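Local coordinates for methyltransferase (Streptomyces avermitilis, PDB 3GIW), which binds S-adenosyl-L-homocysteine and is probably an S-adenosylmethionine-dependent methyltransferase of the Rossmann-fold class, its substrate unknown, at residues S92-L95 with H96-A99; S101-P104 with E105-V108; L226-H229 with A230-E233; G261-D264 with E265-A268; R16-T19 with E20-H23. All coordinates share one frame; numbering follows the deposited sequence. Where two conformers were deposited one is given.

Interaction 1 of 5, residues S92-L95 with H96-A99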
# COMPACT_ATOMS: atom_id res chain seq x y z
N SER A 92 1.40 13.84 1.32
CA SER A 92 2.64 14.22 1.97
C SER A 92 2.72 13.67 3.38
O SER A 92 1.76 13.78 4.16
CB SER A 92 2.72 15.74 2.03
OG SER A 92 4.02 16.13 2.40
N PRO A 93 3.86 13.05 3.75
CA PRO A 93 5.01 12.75 2.91
C PRO A 93 4.82 11.50 2.05
O PRO A 93 4.27 10.49 2.51
CB PRO A 93 6.12 12.52 3.94
CG PRO A 93 5.41 11.92 5.07
CD PRO A 93 4.08 12.60 5.13
N ASN A 94 5.28 11.58 0.82
CA ASN A 94 5.24 10.40 -0.05
C ASN A 94 6.40 9.49 0.32
O ASN A 94 7.37 9.91 0.98
CB ASN A 94 5.34 10.80 -1.51
CG ASN A 94 4.08 11.44 -2.03
OD1 ASN A 94 3.05 10.78 -2.11
ND2 ASN A 94 4.16 12.72 -2.39
N LEU A 95 6.29 8.24 -0.12
CA LEU A 95 7.27 7.21 0.18
C LEU A 95 8.69 7.71 -0.12
O LEU A 95 9.61 7.58 0.71
CB LEU A 95 6.96 5.94 -0.62
CG LEU A 95 7.72 4.69 -0.21
CD1 LEU A 95 6.97 3.42 -0.55
CD2 LEU A 95 9.05 4.66 -0.83
N HIS A 96 8.91 8.26 -1.31
CA HIS A 96 10.27 8.72 -1.66
C HIS A 96 10.81 9.86 -0.81
O HIS A 96 12.03 10.01 -0.68
CB HIS A 96 10.43 9.04 -3.17
CG HIS A 96 9.95 10.40 -3.58
ND1 HIS A 96 8.62 10.67 -3.83
CD2 HIS A 96 10.63 11.55 -3.82
CE1 HIS A 96 8.51 11.94 -4.19
NE2 HIS A 96 9.71 12.50 -4.17
N GLU A 97 9.91 10.69 -0.30
CA GLU A 97 10.31 11.83 0.52
C GLU A 97 10.84 11.31 1.85
O GLU A 97 11.84 11.83 2.37
CB GLU A 97 9.13 12.80 0.67
CG GLU A 97 8.75 13.42 -0.67
CD GLU A 97 7.36 14.05 -0.71
OE1 GLU A 97 6.61 14.05 0.26
OE2 GLU A 97 6.99 14.55 -1.80
N ILE A 98 10.22 10.25 2.38
CA ILE A 98 10.71 9.61 3.61
C ILE A 98 12.08 8.96 3.34
O ILE A 98 13.04 9.20 4.08
CB ILE A 98 9.70 8.58 4.14
CG1 ILE A 98 8.43 9.28 4.61
CG2 ILE A 98 10.32 7.75 5.30
CD1 ILE A 98 7.29 8.30 4.83
N ALA A 99 12.17 8.16 2.28
CA ALA A 99 13.41 7.44 1.97
C ALA A 99 14.55 8.42 1.69
O ALA A 99 15.66 8.25 2.18
CB ALA A 99 13.20 6.51 0.77
O HOH W 1 4.97 16.24 -0.08
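Asn-94 and Glu-97 lie side by side and point the same way at the N-terminus of helix 95-102, the helix that follows strand 81-85 in the Rossmann-type fold. Asn-94 is the N-cap residue, yet its side chain makes no capping bond: OD1 turns back to the backbone N of Thr-91. Its amide plane and the carboxylate of Glu-97 stand 66° apart, and ND2 makes a straight but long, weak hydrogen bond to OE2 at 3.4 Å. The shorter link joins the same two residues through the backbone of Asn-94. With CG of Glu-97 anti to its own carbonyl carbon (chi1 -66°) and the chain extended beyond, OE1 reaches back to the backbone N of Asn-94 at 2.9 Å, the N-H arriving from above the carboxylate plane. The same oxygen sits 3.4 Å from Pro-93 CA, next to the cis peptide bond between Ser-92 and Pro-93. Cut back to an alanine, position Glu-97 would have no carboxylate, and the Asn-94 N-H and a bridging water would probably be left without their acceptor. On the helix, the Ile-98 N-H meets Asn-94 O almost head-on at 3.2 Å, while Ile-98 CG1 lies 4.0 Å from Pro-93 CB. Glu-97 CG lies over the rim of one face of the His-96 ring, whose nitrogens bind Tyr-110 and Ala-126. Asn-94 also packs on Arg-63, a residue of the S-adenosyl-L-homocysteine site. A water at 2.8 Å donates to Glu-97 OE1 and lies 2.7 Å from Ser-92 OG.

Interaction 2 of 5, residues S101-P104 with E105-V108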
# COMPACT_ATOMS: atom_id res chain seq x y z
N SER A 101 14.92 11.56 2.62
CA SER A 101 15.32 12.29 3.82
C SER A 101 16.34 11.48 4.62
O SER A 101 17.19 12.05 5.30
CB SER A 101 14.10 12.63 4.68
OG SER A 101 13.52 11.49 5.30
N VAL A 102 16.26 10.16 4.54
CA VAL A 102 17.22 9.30 5.24
C VAL A 102 18.52 9.18 4.44
O VAL A 102 19.61 9.26 5.00
CB VAL A 102 16.64 7.88 5.53
CG1 VAL A 102 17.73 6.96 6.11
CG2 VAL A 102 15.44 7.96 6.46
N ALA A 103 18.39 8.98 3.13
CA ALA A 103 19.49 8.76 2.25
C ALA A 103 19.10 9.36 0.89
O ALA A 103 18.28 8.78 0.16
CB ALA A 103 19.78 7.25 2.13
N PRO A 104 19.64 10.55 0.57
CA PRO A 104 19.24 11.25 -0.66
C PRO A 104 19.37 10.47 -1.96
O PRO A 104 18.62 10.74 -2.91
CB PRO A 104 20.16 12.48 -0.70
CG PRO A 104 20.63 12.65 0.66
CD PRO A 104 20.62 11.33 1.35
N GLU A 105 20.28 9.50 -2.00
CA GLU A 105 20.50 8.70 -3.20
C GLU A 105 19.42 7.63 -3.44
O GLU A 105 19.45 6.94 -4.46
CB GLU A 105 21.91 8.07 -3.17
CG GLU A 105 22.15 6.92 -2.20
CD GLU A 105 22.37 7.33 -0.74
OE1 GLU A 105 22.25 8.53 -0.42
OE2 GLU A 105 22.68 6.41 0.08
N SER A 106 18.47 7.51 -2.52
CA SER A 106 17.41 6.49 -2.66
C SER A 106 16.62 6.64 -3.97
O SER A 106 16.43 7.75 -4.51
CB SER A 106 16.45 6.45 -1.44
OG SER A 106 17.13 6.27 -0.20
N ARG A 107 16.18 5.49 -4.47
CA ARG A 107 15.47 5.37 -5.75
C ARG A 107 14.10 4.72 -5.52
O ARG A 107 14.01 3.75 -4.76
CB ARG A 107 16.27 4.47 -6.70
CG ARG A 107 17.70 4.93 -6.95
CD ARG A 107 18.53 3.80 -7.52
NE ARG A 107 19.79 4.30 -8.09
CZ ARG A 107 20.77 3.55 -8.59
NH1 ARG A 107 20.67 2.22 -8.61
NH2 ARG A 107 21.86 4.12 -9.08
N VAL A 108 13.05 5.24 -6.16
CA VAL A 108 11.68 4.73 -5.97
C VAL A 108 10.96 4.69 -7.30
O VAL A 108 10.99 5.66 -8.07
CB VAL A 108 10.87 5.62 -4.98
CG1 VAL A 108 9.48 5.06 -4.79
CG2 VAL A 108 11.63 5.77 -3.66
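Two hydrogen bonds from Ser-106 converge on the carbonyl oxygen of Ala-103 and close a type I beta turn, Ala-103 to Ser-106, between helix 95-102 and strand 107-112 of a beta-alpha-beta unit. The backbone bond, Ser-106 N to Ala-103 O, measures 3.0 Å and is fairly straight, though its donor stands 41° out of the carbonyl plane. The hydroxyl bond is shorter: Ser-106 OG donates to Ala-103 O at 2.8 Å, in the carbonyl plane and on a lone pair. It can do so because OG lies beside its own backbone N (chi1 -55°), which turns the hydroxyl back over the turn.

The remaining contacts are van der Waals. Glu-105 has CG between its backbone N and carbonyl carbon (chi1 73°) and bends again at chi2, folding the carboxylate back over the preceding residues. OE2 rests 3.6 Å from Ala-103 CB, and OE1 comes to 3.7 Å from Pro-104 CD.

Beyond the turn, Glu-105 OE2 forms a long, weak ion pair with Arg-80, and Thr-128 binds Pro-104 O. The carbonyl oxygen of the buried Ala-103 thus accepts hydrogen bonds from both the backbone N and the hydroxyl of the same serine, a double grip that should fix the chain direction as helix gives way to strand and limit rotation of the hydroxyl, which also bonds weakly to Ala-99 O.

Interaction 3 of 5, residues L226-H229 with A230-E233; sequences LRTH and AEAE
Thr-228 holds OG1 between its backbone N and carbonyl carbon (chi1 64°), facing the first turn of helix 229-234, while Glu-231 has CG anti to its carbonyl carbon (chi1 -71°) and an extended chain that runs back toward Thr-228. These two conformations let each residue bind the other's backbone. Glu-231 N donates to Thr-228 OG1 at 3.2 Å, and Thr-228 N donates to Glu-231 OE1 at 2.9 Å, meeting that oxygen on its anti side and 19° out of the carboxylate plane. The aliphatic part of Glu-231 is drawn in as well, CG lying 3.4 Å from the threonine hydroxyl oxygen. Arg-227 crosses Glu-231 at about a right angle: its CB touches OE1 at 3.7 Å, whereas its guanidinium makes weak hydrogen bonds to Val-170 O and Val-173 O. The other carboxylate oxygen of Glu-231 is paired with Arg-225 in a salt bridge.

Along the helix, Ala-232 N binds Thr-228 O at 2.9 Å and Glu-233 N binds His-229 O. The side chains of His-229 and Glu-233 cross obliquely, OE2 standing at the edge of the ring, 3.8 Å from CE1; a water 2.8 Å from ND1 donates weakly to Glu-233 OE1. The ring is held at its far nitrogen by Ile-246 O of strand 240-248 and packs edge-to-face on Tyr-270. The reciprocal pair Thr-228 and Glu-231 is a capping box, with Thr-228 as N-cap, at the start of the helix that leads into strand 240-248.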
# COMPACT_ATOMS: atom_id res chain seq x y z
N LEU A 226 -11.19 -9.96 1.98
CA LEU A 226 -10.64 -9.78 3.32
C LEU A 226 -10.13 -11.11 3.83
O LEU A 226 -10.74 -12.16 3.57
CB LEU A 226 -11.69 -9.11 4.24
CG LEU A 226 -12.17 -7.74 3.73
CD1 LEU A 226 -13.23 -7.25 4.70
CD2 LEU A 226 -11.04 -6.70 3.56
N ARG A 227 -9.02 -11.06 4.56
CA ARG A 227 -8.27 -12.24 4.94
C ARG A 227 -8.09 -12.42 6.45
O ARG A 227 -8.02 -11.43 7.20
CB ARG A 227 -6.90 -12.19 4.25
CG ARG A 227 -6.96 -12.44 2.78
CD ARG A 227 -5.60 -12.30 2.07
NE ARG A 227 -5.74 -12.69 0.66
CZ ARG A 227 -6.12 -11.87 -0.32
NH1 ARG A 227 -6.37 -10.60 -0.12
NH2 ARG A 227 -6.21 -12.35 -1.57
N THR A 228 -8.00 -13.68 6.87
CA THR A 228 -7.61 -14.00 8.23
C THR A 228 -6.10 -13.88 8.43
O THR A 228 -5.34 -13.78 7.46
CB THR A 228 -8.03 -15.43 8.57
OG1 THR A 228 -7.29 -16.32 7.72
CG2 THR A 228 -9.58 -15.61 8.43
N HIS A 229 -5.65 -13.94 9.68
CA HIS A 229 -4.22 -13.96 9.94
C HIS A 229 -3.51 -15.13 9.20
O HIS A 229 -2.45 -14.95 8.59
CB HIS A 229 -3.97 -14.02 11.47
CG HIS A 229 -2.55 -13.82 11.86
ND1 HIS A 229 -1.62 -14.84 11.83
CD2 HIS A 229 -1.87 -12.71 12.26
CE1 HIS A 229 -0.44 -14.37 12.19
NE2 HIS A 229 -0.57 -13.09 12.47
N ALA A 230 -4.12 -16.33 9.26
CA ALA A 230 -3.56 -17.49 8.55
C ALA A 230 -3.41 -17.25 7.05
O ALA A 230 -2.40 -17.64 6.46
CB ALA A 230 -4.37 -18.76 8.78
N GLU A 231 -4.39 -16.61 6.43
CA GLU A 231 -4.31 -16.27 5.03
C GLU A 231 -3.26 -15.20 4.75
O GLU A 231 -2.55 -15.27 3.72
CB GLU A 231 -5.69 -15.83 4.54
CG GLU A 231 -6.68 -17.01 4.46
CD GLU A 231 -8.10 -16.59 4.19
OE1 GLU A 231 -8.53 -15.48 4.60
OE2 GLU A 231 -8.80 -17.38 3.53
N ALA A 232 -3.10 -14.23 5.65
CA ALA A 232 -2.06 -13.23 5.49
C ALA A 232 -0.66 -13.88 5.51
O ALA A 232 0.25 -13.45 4.80
CB ALA A 232 -2.18 -12.18 6.60
N GLU A 233 -0.52 -14.92 6.35
CA GLU A 233 0.77 -15.61 6.51
C GLU A 233 1.26 -16.20 5.18
O GLU A 233 2.49 -16.31 4.96
CB GLU A 233 0.71 -16.72 7.57
CG GLU A 233 0.62 -16.25 9.01
CD GLU A 233 0.71 -17.42 9.99
OE1 GLU A 233 0.01 -18.43 9.80
OE2 GLU A 233 1.53 -17.32 10.92
O HOH W 2 -2.20 -17.60 11.87

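Interaction 4 of 5, residues G261-D264 with E265-A268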
# COMPACT_ATOMS: atom_id res chain seq x y z
N GLY A 261 -6.34 6.32 21.80
CA GLY A 261 -7.79 6.23 21.57
C GLY A 261 -8.27 5.24 20.51
O GLY A 261 -9.44 5.28 20.08
N ILE A 262 -7.40 4.33 20.09
CA ILE A 262 -7.74 3.36 19.05
C ILE A 262 -8.00 1.98 19.66
O ILE A 262 -7.15 1.38 20.31
CB ILE A 262 -6.60 3.25 18.02
CG1 ILE A 262 -6.33 4.62 17.39
CG2 ILE A 262 -6.96 2.21 16.94
CD1 ILE A 262 -5.14 4.62 16.40
N ARG A 263 -9.21 1.46 19.43
CA ARG A 263 -9.61 0.14 19.86
C ARG A 263 -9.22 -0.88 18.77
O ARG A 263 -9.12 -0.50 17.60
CB ARG A 263 -11.14 0.13 20.06
CG ARG A 263 -11.62 1.19 21.02
CD ARG A 263 -13.14 1.23 21.06
NE ARG A 263 -13.70 1.57 19.76
CZ ARG A 263 -14.99 1.56 19.49
NH1 ARG A 263 -15.88 1.26 20.42
NH2 ARG A 263 -15.39 1.90 18.28
N ASP A 264 -9.08 -2.16 19.10
CA ASP A 264 -8.75 -3.14 18.07
C ASP A 264 -9.80 -3.18 16.98
O ASP A 264 -9.46 -3.36 15.82
CB ASP A 264 -8.50 -4.54 18.66
CG ASP A 264 -7.26 -4.62 19.54
OD1 ASP A 264 -6.50 -3.65 19.70
OD2 ASP A 264 -7.10 -5.75 20.03
N GLU A 265 -11.08 -2.98 17.33
CA GLU A 265 -12.15 -3.05 16.36
C GLU A 265 -12.10 -1.89 15.36
O GLU A 265 -12.75 -1.96 14.33
CB GLU A 265 -13.52 -3.06 17.01
CG GLU A 265 -13.89 -1.84 17.85
CD GLU A 265 -15.37 -1.84 18.15
OE1 GLU A 265 -16.15 -1.46 17.22
OE2 GLU A 265 -15.77 -2.28 19.27
N ASP A 266 -11.33 -0.84 15.67
CA ASP A 266 -11.22 0.35 14.80
C ASP A 266 -10.18 0.21 13.68
O ASP A 266 -9.99 1.15 12.92
CB ASP A 266 -10.92 1.62 15.64
CG ASP A 266 -11.97 1.91 16.67
OD1 ASP A 266 -13.15 1.59 16.45
OD2 ASP A 266 -11.58 2.47 17.75
N ILE A 267 -9.50 -0.93 13.60
CA ILE A 267 -8.37 -1.15 12.69
C ILE A 267 -8.64 -2.47 11.94
O ILE A 267 -8.76 -3.51 12.58
CB ILE A 267 -7.01 -1.19 13.48
CG1 ILE A 267 -6.74 0.12 14.21
CG2 ILE A 267 -5.83 -1.60 12.55
CD1 ILE A 267 -6.55 1.33 13.28
N ALA A 268 -8.68 -2.42 10.62
CA ALA A 268 -8.99 -3.60 9.80
C ALA A 268 -7.85 -3.92 8.83
O ALA A 268 -8.11 -4.45 7.73
CB ALA A 268 -10.35 -3.44 9.05
O HOH W 3 -11.68 4.99 17.89
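Arg-263 and Asp-266 clasp each other within one short turn, because Arg-263 bends at chi3 (-62°) and brings its guanidinium back over the 3-10 segment. The grip is side-on: NE meets OD2 at 3.1 Å, in the guanidinium plane, and NH2 meets OD1 at 2.9 Å on its syn lone pair. The backbone N of Arg-263 joins them, reaching OD2 at 3.1 Å from the same face of the carboxylate as NE. Glu-265 takes a different place. With CG between its backbone N and carbonyl carbon (chi1 61°) and the chain extended, its carboxylate stacks almost parallel over the guanidinium, CD above the centre of one face; OE1 to NH2, 3.6 Å, is a long salt bridge of charge alone. Ile-262 CG2 presses against Ile-267 CG1 at 3.4 Å, tighter than usual, beside helix 55-75. The Asp-264 carboxylate has its own partner, a salt bridge to Lys-251. A water donates to both Gly-261 O and Asp-266 OD2. One arginine thus faces two acids, one at its edge and one over its face, and this surplus of negative charge would probably be eased by the two N-H donors and the water gathered on Asp-266 OD2.

Interaction 5 of 5, residues R16-T19 with E20-H23; sequences RIDT and ESAH
Asp-18, the first residue of a type I beta turn ending at Ser-21, touches later residues along its whole length. CB lies in the plane of the His-23 ring, at its edge, 3.9 Å from CE1. CG stands anti to the backbone N (chi1 -174°), which swings the carboxylate across the turn to Ser-21. There, in one of two Ser-21 conformers, OD2 accepts from Ser-21 OG at 2.6 Å, the hydroxyl coming from above the carboxylate plane. OD1 accepts from a water at 2.7 Å, and that water accepts from the backbone N of Glu-20, so in this conformer the carboxylate is tied twice, directly and through water. Ser-21 N, buried here, has no partner in the model, so no backbone bond closes the turn. The backbone oxygen of Asp-18 also lies at the imidazole edge, 3.0 Å from His-23 CE1.

Thr-19 and Glu-20 run alongside each other, pointing the same way. Thr-19 OG1 donates to Glu-20 OE2 at 2.9 Å, on the anti lone pair, reached by the bend of the glutamate at chi2. A valine at Thr-19 would probably leave OE2 without this donor and the Glu-20 carboxylate freer to swing into solvent.

His-23 ND1 bonds weakly to Ser-21 O, and its backbone N binds Asp-41. The turn belongs to the loop that leads to His-23, the N-cap position of helix 24-31, which carries Tyr-28 of the S-adenosyl-L-homocysteine site.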
# COMPACT_ATOMS: atom_id res chain seq x y z
N ARG A 16 -10.44 9.90 -19.65
CA ARG A 16 -9.81 8.71 -18.99
C ARG A 16 -10.23 8.54 -17.54
O ARG A 16 -10.30 7.42 -17.04
CB ARG A 16 -8.28 8.81 -19.00
CG ARG A 16 -7.61 8.86 -20.36
CD ARG A 16 -6.14 8.50 -20.20
NE ARG A 16 -6.00 7.06 -19.94
CZ ARG A 16 -5.20 6.50 -19.03
NH1 ARG A 16 -4.42 7.24 -18.22
NH2 ARG A 16 -5.19 5.18 -18.93
N ILE A 17 -10.49 9.65 -16.86
CA ILE A 17 -10.67 9.68 -15.40
C ILE A 17 -11.93 8.98 -14.86
O ILE A 17 -11.93 8.53 -13.72
CB ILE A 17 -10.66 11.15 -14.88
CG1 ILE A 17 -9.33 11.83 -15.21
CG2 ILE A 17 -10.95 11.22 -13.36
CD1 ILE A 17 -8.19 11.30 -14.43
N ASP A 18 -13.00 8.89 -15.64
CA ASP A 18 -14.29 8.34 -15.16
C ASP A 18 -14.71 8.91 -13.79
O ASP A 18 -14.69 8.23 -12.76
CB ASP A 18 -14.28 6.81 -15.14
CG ASP A 18 -15.66 6.21 -14.77
OD1 ASP A 18 -16.69 6.90 -14.87
OD2 ASP A 18 -15.69 5.03 -14.35
N THR A 19 -15.11 10.18 -13.80
CA THR A 19 -15.51 10.88 -12.58
C THR A 19 -16.88 10.50 -12.03
O THR A 19 -17.21 10.90 -10.92
CB THR A 19 -15.54 12.40 -12.81
OG1 THR A 19 -16.57 12.71 -13.75
CG2 THR A 19 -14.18 12.89 -13.30
N GLU A 20 -17.67 9.73 -12.79
CA GLU A 20 -19.03 9.41 -12.37
C GLU A 20 -19.15 8.13 -11.56
O GLU A 20 -20.22 7.86 -11.03
CB GLU A 20 -19.98 9.38 -13.57
CG GLU A 20 -20.07 10.70 -14.32
CD GLU A 20 -20.33 11.89 -13.40
OE1 GLU A 20 -21.46 11.99 -12.86
OE2 GLU A 20 -19.39 12.72 -13.21
N SER A 21 -18.07 7.34 -11.46
CA SER A 21 -18.08 6.16 -10.60
C SER A 21 -16.99 6.28 -9.53
O SER A 21 -15.99 6.95 -9.73
CB SER A 21 -17.88 4.89 -11.42
OG SER A 21 -16.57 4.81 -11.93
N ALA A 22 -17.23 5.64 -8.39
CA ALA A 22 -16.27 5.67 -7.27
C ALA A 22 -15.03 4.83 -7.61
O ALA A 22 -15.14 3.78 -8.27
CB ALA A 22 -16.92 5.17 -5.98
N HIS A 23 -13.87 5.30 -7.15
CA HIS A 23 -12.61 4.59 -7.28
C HIS A 23 -11.92 4.47 -5.92
O HIS A 23 -11.88 5.43 -5.15
CB HIS A 23 -11.62 5.29 -8.25
CG HIS A 23 -12.06 5.32 -9.69
ND1 HIS A 23 -13.15 6.04 -10.14
CD2 HIS A 23 -11.50 4.77 -10.78
CE1 HIS A 23 -13.27 5.89 -11.45
NE2 HIS A 23 -12.27 5.13 -11.87
O HOH W 4 -17.60 9.29 -15.76

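Interactions 1 and 2 share helix 95-102, one at its start and one at its end; they touch where His-96 CB meets Val-108 CG2, and both belong to the parallel part of the Rossmann-type sheet. Interaction 3 caps another helix, next to the antiparallel strands and on the opposite side of the chain's centre from interactions 1 and 2. Interaction 4, about 6 Å from interaction 3 at the nearest atoms, is the one ruled by salt bridges. Interaction 5 is a surface contact, whereas the other four are partly buried. Glutamates reach back to backbone N-H groups in interactions 1 and 3; a serine hydroxyl binds the turn carbonyl in 2, but in 5, in one of two conformers, an aspartate side chain.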